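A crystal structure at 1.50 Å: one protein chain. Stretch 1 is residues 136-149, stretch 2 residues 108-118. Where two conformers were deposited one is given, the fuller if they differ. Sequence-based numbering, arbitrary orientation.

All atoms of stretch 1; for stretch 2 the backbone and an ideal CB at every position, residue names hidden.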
# COMPACT_ATOMS: atom_id res chain seq x y z
N SER A 136 -3.62 -25.24 -5.88
CA SER A 136 -3.26 -23.85 -6.19
C SER A 136 -1.86 -23.57 -5.75
O SER A 136 -1.34 -24.15 -4.81
CB SER A 136 -4.21 -22.86 -5.53
OG SER A 136 -4.12 -22.88 -4.12
N PHE A 137 -1.21 -22.64 -6.45
CA PHE A 137 0.09 -22.18 -6.02
C PHE A 137 0.06 -21.73 -4.56
O PHE A 137 0.89 -22.14 -3.76
CB PHE A 137 0.54 -21.05 -6.96
CG PHE A 137 1.86 -20.43 -6.58
CD1 PHE A 137 3.03 -21.17 -6.50
CD2 PHE A 137 1.93 -19.08 -6.28
CE1 PHE A 137 4.24 -20.57 -6.14
CE2 PHE A 137 3.12 -18.47 -5.95
CZ PHE A 137 4.27 -19.21 -5.86
N ALA A 138 -0.89 -20.89 -4.19
CA ALA A 138 -0.90 -20.36 -2.83
C ALA A 138 -1.10 -21.46 -1.78
O ALA A 138 -0.40 -21.48 -0.76
CB ALA A 138 -1.94 -19.29 -2.65
N GLU A 139 -2.00 -22.39 -2.05
CA GLU A 139 -2.11 -23.51 -1.09
C GLU A 139 -0.83 -24.32 -0.99
O GLU A 139 -0.48 -24.79 0.12
CB GLU A 139 -3.28 -24.41 -1.45
CG GLU A 139 -3.49 -25.48 -0.36
CD GLU A 139 -4.73 -26.33 -0.57
OE1 GLU A 139 -5.67 -25.91 -1.27
OE2 GLU A 139 -4.75 -27.46 -0.01
N ALA A 140 -0.14 -24.52 -2.12
CA ALA A 140 1.06 -25.34 -2.15
C ALA A 140 2.21 -24.74 -1.37
O ALA A 140 3.04 -25.49 -0.82
CB ALA A 140 1.48 -25.62 -3.58
N VAL A 141 2.31 -23.40 -1.30
CA VAL A 141 3.53 -22.75 -0.81
C VAL A 141 3.34 -21.89 0.42
O VAL A 141 4.31 -21.40 0.97
CB VAL A 141 4.25 -21.89 -1.88
CG1 VAL A 141 4.54 -22.69 -3.14
CG2 VAL A 141 3.44 -20.66 -2.22
N CYS A 142 2.11 -21.68 0.86
CA CYS A 142 1.93 -20.89 2.06
C CYS A 142 0.75 -21.43 2.85
O CYS A 142 0.02 -22.29 2.38
CB CYS A 142 1.76 -19.38 1.76
SG CYS A 142 0.08 -18.88 1.21
N SER A 143 0.65 -20.98 4.09
CA SER A 143 -0.46 -21.41 4.94
C SER A 143 -1.62 -20.42 4.91
O SER A 143 -2.74 -20.75 5.28
CB SER A 143 0.01 -21.65 6.39
OG SER A 143 0.48 -20.45 6.98
N GLN A 144 -1.38 -19.20 4.44
CA GLN A 144 -2.40 -18.15 4.53
C GLN A 144 -3.63 -18.36 3.69
O GLN A 144 -4.70 -17.84 3.99
CB GLN A 144 -1.80 -16.79 4.17
CG GLN A 144 -1.18 -16.16 5.35
CD GLN A 144 -0.54 -14.80 5.09
OE1 GLN A 144 0.01 -14.58 4.04
NE2 GLN A 144 -0.56 -13.92 6.11
N GLN A 145 -3.51 -19.09 2.59
CA GLN A 145 -4.69 -19.33 1.76
C GLN A 145 -5.75 -20.04 2.59
O GLN A 145 -6.86 -19.54 2.76
CB GLN A 145 -4.37 -20.11 0.48
CG GLN A 145 -5.55 -20.52 -0.40
CD GLN A 145 -6.43 -19.33 -0.84
OE1 GLN A 145 -6.83 -18.49 -0.02
NE2 GLN A 145 -6.73 -19.25 -2.12
N VAL A 146 -5.34 -21.16 3.18
CA VAL A 146 -6.23 -21.95 4.02
C VAL A 146 -6.67 -21.18 5.27
O VAL A 146 -7.85 -21.18 5.59
CB VAL A 146 -5.57 -23.31 4.39
CG1 VAL A 146 -6.38 -24.01 5.46
CG2 VAL A 146 -5.42 -24.18 3.15
N LEU A 147 -5.74 -20.49 5.94
CA LEU A 147 -6.05 -19.84 7.19
C LEU A 147 -6.99 -18.64 7.00
O LEU A 147 -7.90 -18.42 7.78
CB LEU A 147 -4.76 -19.44 7.90
CG LEU A 147 -3.83 -20.63 8.22
CD1 LEU A 147 -2.45 -20.20 8.68
CD2 LEU A 147 -4.44 -21.53 9.26
N THR A 148 -6.76 -17.85 5.95
CA THR A 148 -7.62 -16.70 5.70
C THR A 148 -9.01 -17.14 5.23
O THR A 148 -9.99 -16.48 5.53
CB THR A 148 -6.96 -15.69 4.72
OG1 THR A 148 -6.70 -16.34 3.48
CG2 THR A 148 -5.68 -15.14 5.30
N GLN A 149 -9.08 -18.26 4.50
CA GLN A 149 -10.39 -18.81 4.11
C GLN A 149 -11.22 -19.12 5.36
O GLN A 149 -12.46 -18.99 5.38
CB GLN A 149 -10.21 -20.05 3.25
CG GLN A 149 -9.79 -19.72 1.82
CD GLN A 149 -9.39 -20.94 0.99
OE1 GLN A 149 -9.43 -20.88 -0.25
NE2 GLN A 149 -9.02 -22.04 1.65
N UNK A 108 -11.69 -17.30 -7.46
CA UNK A 108 -11.07 -16.56 -6.38
C UNK A 108 -9.66 -17.07 -6.20
O UNK A 108 -9.37 -18.28 -6.29
CB UNK A 108 -11.87 -16.69 -5.08
N UNK A 109 -8.77 -16.12 -5.94
CA UNK A 109 -7.41 -16.49 -5.54
C UNK A 109 -6.87 -15.48 -4.53
O UNK A 109 -7.38 -14.36 -4.41
CB UNK A 109 -6.49 -16.57 -6.76
N UNK A 110 -5.84 -15.90 -3.80
CA UNK A 110 -5.20 -15.07 -2.79
C UNK A 110 -3.82 -14.61 -3.19
O UNK A 110 -3.04 -15.39 -3.73
CB UNK A 110 -5.12 -15.83 -1.47
N UNK A 111 -3.55 -13.33 -2.94
CA UNK A 111 -2.21 -12.78 -2.95
C UNK A 111 -1.87 -12.53 -1.50
O UNK A 111 -2.25 -11.51 -0.94
CB UNK A 111 -2.10 -11.51 -3.80
N UNK A 112 -1.17 -13.50 -0.87
CA UNK A 112 -0.88 -13.40 0.56
C UNK A 112 0.33 -12.50 0.82
O UNK A 112 1.16 -12.30 -0.08
CB UNK A 112 -0.64 -14.79 1.15
N UNK A 113 0.44 -11.97 2.04
CA UNK A 113 1.65 -11.27 2.46
C UNK A 113 2.82 -12.23 2.81
O UNK A 113 4.01 -11.84 2.69
CB UNK A 113 1.33 -10.39 3.67
N UNK A 114 2.52 -13.47 3.21
CA UNK A 114 3.56 -14.43 3.54
C UNK A 114 4.34 -14.80 2.29
O UNK A 114 3.74 -15.05 1.22
CB UNK A 114 2.96 -15.68 4.19
N UNK A 115 5.66 -14.89 2.38
CA UNK A 115 6.46 -15.41 1.26
C UNK A 115 6.34 -16.92 1.17
O UNK A 115 6.07 -17.60 2.18
CB UNK A 115 7.93 -15.01 1.41
N UNK A 116 6.57 -17.47 -0.03
CA UNK A 116 6.51 -18.91 -0.22
C UNK A 116 7.40 -19.64 0.76
O UNK A 116 8.50 -19.21 1.03
CB UNK A 116 6.90 -19.27 -1.65
N UNK A 117 6.90 -20.75 1.28
CA UNK A 117 7.65 -21.51 2.28
C UNK A 117 9.00 -21.95 1.75
O UNK A 117 9.12 -22.35 0.60
CB UNK A 117 6.85 -22.73 2.73
N UNK A 118 10.00 -21.87 2.62
CA UNK A 118 11.38 -22.26 2.26
C UNK A 118 12.07 -21.37 1.26
O UNK A 118 13.03 -21.79 0.63
CB UNK A 118 11.38 -23.68 1.70

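Positions 108 and 109 lie in a strand, and at both the CB points sideways. The CB at 108 has no atom of stretch 1 within 5.5 Å; the CB at 109 has Gln145 NE2 nearest, at 5.4 Å. Many residues would suit either. They are Ser108, which makes no contact here, and Tyr109, whose ring leads away.

Position 110 points toward stretch 1. The ideal CB of 110 lies 3.5 Å from Gln145 OE1 and 4.8 Å from Ala138 CB, with Thr148 OG1 at 5.2 Å. The space between these groups could take a medium aliphatic side chain, such as leucine, isoleucine or methionine. It is Leu110. Leu110 CD2 packs 3.7 Å from Gln144 O and 3.6 Å from Thr148 OG1. These two polar atoms are already paired, since Thr148 OG1 donates to Gln144 O at 2.6 Å, so an apolar neighbour costs them little.

Position 111 points away, and stretch 1 does not constrain it. It is His111, with both ring nitrogens bonded elsewhere in the structure.

Position 112 points toward stretch 1 again. The ideal CB of 112 would be too close to Gln144 OE1, at 3.0 Å, and is 4.2 Å from Cys142 SG. A compact side chain suits; phi of -82° permits proline. It is Pro112. Pro112 CB sits 3.1 Å from Gln144 OE1, and Pro112 CG lies 3.7 Å from Cys142 SG.

At position 113 the CB points sideways, 4.4 Å from Gln144 OE1. Various side chains could turn outward. It is Phe113, with its ring leading away.

Position 114 points toward stretch 1, and the CB of 114 would sit 3.2 Å from Gln144 OE1. A small residue is favoured, and a donor could use this acceptor. It is Ser114. Ser114 N donates to Gln144 OE1 at 2.9 Å. Ser114 OG lies 3.1 Å from the same Gln144 OE1, at best a weak hydrogen bond. A water bridges Ser114 OG (3.1 Å) and Ser143 N (2.9 Å).

Position 115 points away into space free of stretch 1, so most residues would do. It is Leu115.

At position 116 the CB is 3.7 Å from Val141 CB and 5.0 Å from Phe137 CZ. A compact apolar group fits, and phi of -54° allows proline. Pro116 CB lies 4.0 Å from Val141 CG2, and Pro116 CG 4.4 Å from Phe137 CZ.

At position 117 the backbone makes the main link: N of 117 donates to Val141 O at 2.7 Å. Proline would lack this hydrogen; many others fit. His117 turns its ring away.

Position 118 has phi of 68°, which favours glycine. It is Gly118.

Stretch 2 108-118: SYLHPFSLPHG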
# COMPACT_ATOMS: atom_id res chain seq x y z
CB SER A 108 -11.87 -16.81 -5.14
OG SER A 108 -11.35 -16.15 -4.02
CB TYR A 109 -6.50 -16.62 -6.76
CG TYR A 109 -5.99 -15.30 -7.27
CD1 TYR A 109 -4.83 -14.73 -6.76
CD2 TYR A 109 -6.70 -14.57 -8.23
CE1 TYR A 109 -4.36 -13.52 -7.24
CE2 TYR A 109 -6.24 -13.32 -8.69
CZ TYR A 109 -5.07 -12.79 -8.17
OH TYR A 109 -4.62 -11.56 -8.63
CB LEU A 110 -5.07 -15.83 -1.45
CG LEU A 110 -4.56 -14.97 -0.28
CD1 LEU A 110 -5.48 -13.81 0.12
CD2 LEU A 110 -4.24 -15.87 0.92
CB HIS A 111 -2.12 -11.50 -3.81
CG HIS A 111 -0.79 -10.80 -3.72
ND1 HIS A 111 -0.60 -9.50 -4.13
CD2 HIS A 111 0.40 -11.20 -3.20
CE1 HIS A 111 0.65 -9.14 -3.91
NE2 HIS A 111 1.27 -10.15 -3.33
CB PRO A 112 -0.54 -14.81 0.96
CG PRO A 112 -0.09 -15.45 -0.21
CD PRO A 112 -0.61 -14.74 -1.44
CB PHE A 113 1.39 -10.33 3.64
CG PHE A 113 0.67 -9.06 3.28
CD1 PHE A 113 0.91 -8.43 2.06
CD2 PHE A 113 -0.17 -8.44 4.20
CE1 PHE A 113 0.25 -7.26 1.75
CE2 PHE A 113 -0.82 -7.27 3.92
CZ PHE A 113 -0.57 -6.67 2.67
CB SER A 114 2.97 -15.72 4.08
OG SER A 114 2.59 -15.64 5.42
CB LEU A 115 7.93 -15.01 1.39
CG LEU A 115 8.20 -13.51 1.40
CD1 LEU A 115 9.66 -13.27 1.68
CD2 LEU A 115 7.81 -12.88 0.09
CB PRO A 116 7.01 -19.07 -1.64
CG PRO A 116 6.48 -17.83 -2.34
CD PRO A 116 6.78 -16.77 -1.32
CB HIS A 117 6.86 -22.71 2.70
CG HIS A 117 7.44 -23.41 3.88
ND1 HIS A 117 7.27 -22.95 5.17
CD2 HIS A 117 8.13 -24.57 3.98
CE1 HIS A 117 7.88 -23.78 6.00
NE2 HIS A 117 8.39 -24.78 5.31
O HOH W 1 2.11 -18.68 5.20
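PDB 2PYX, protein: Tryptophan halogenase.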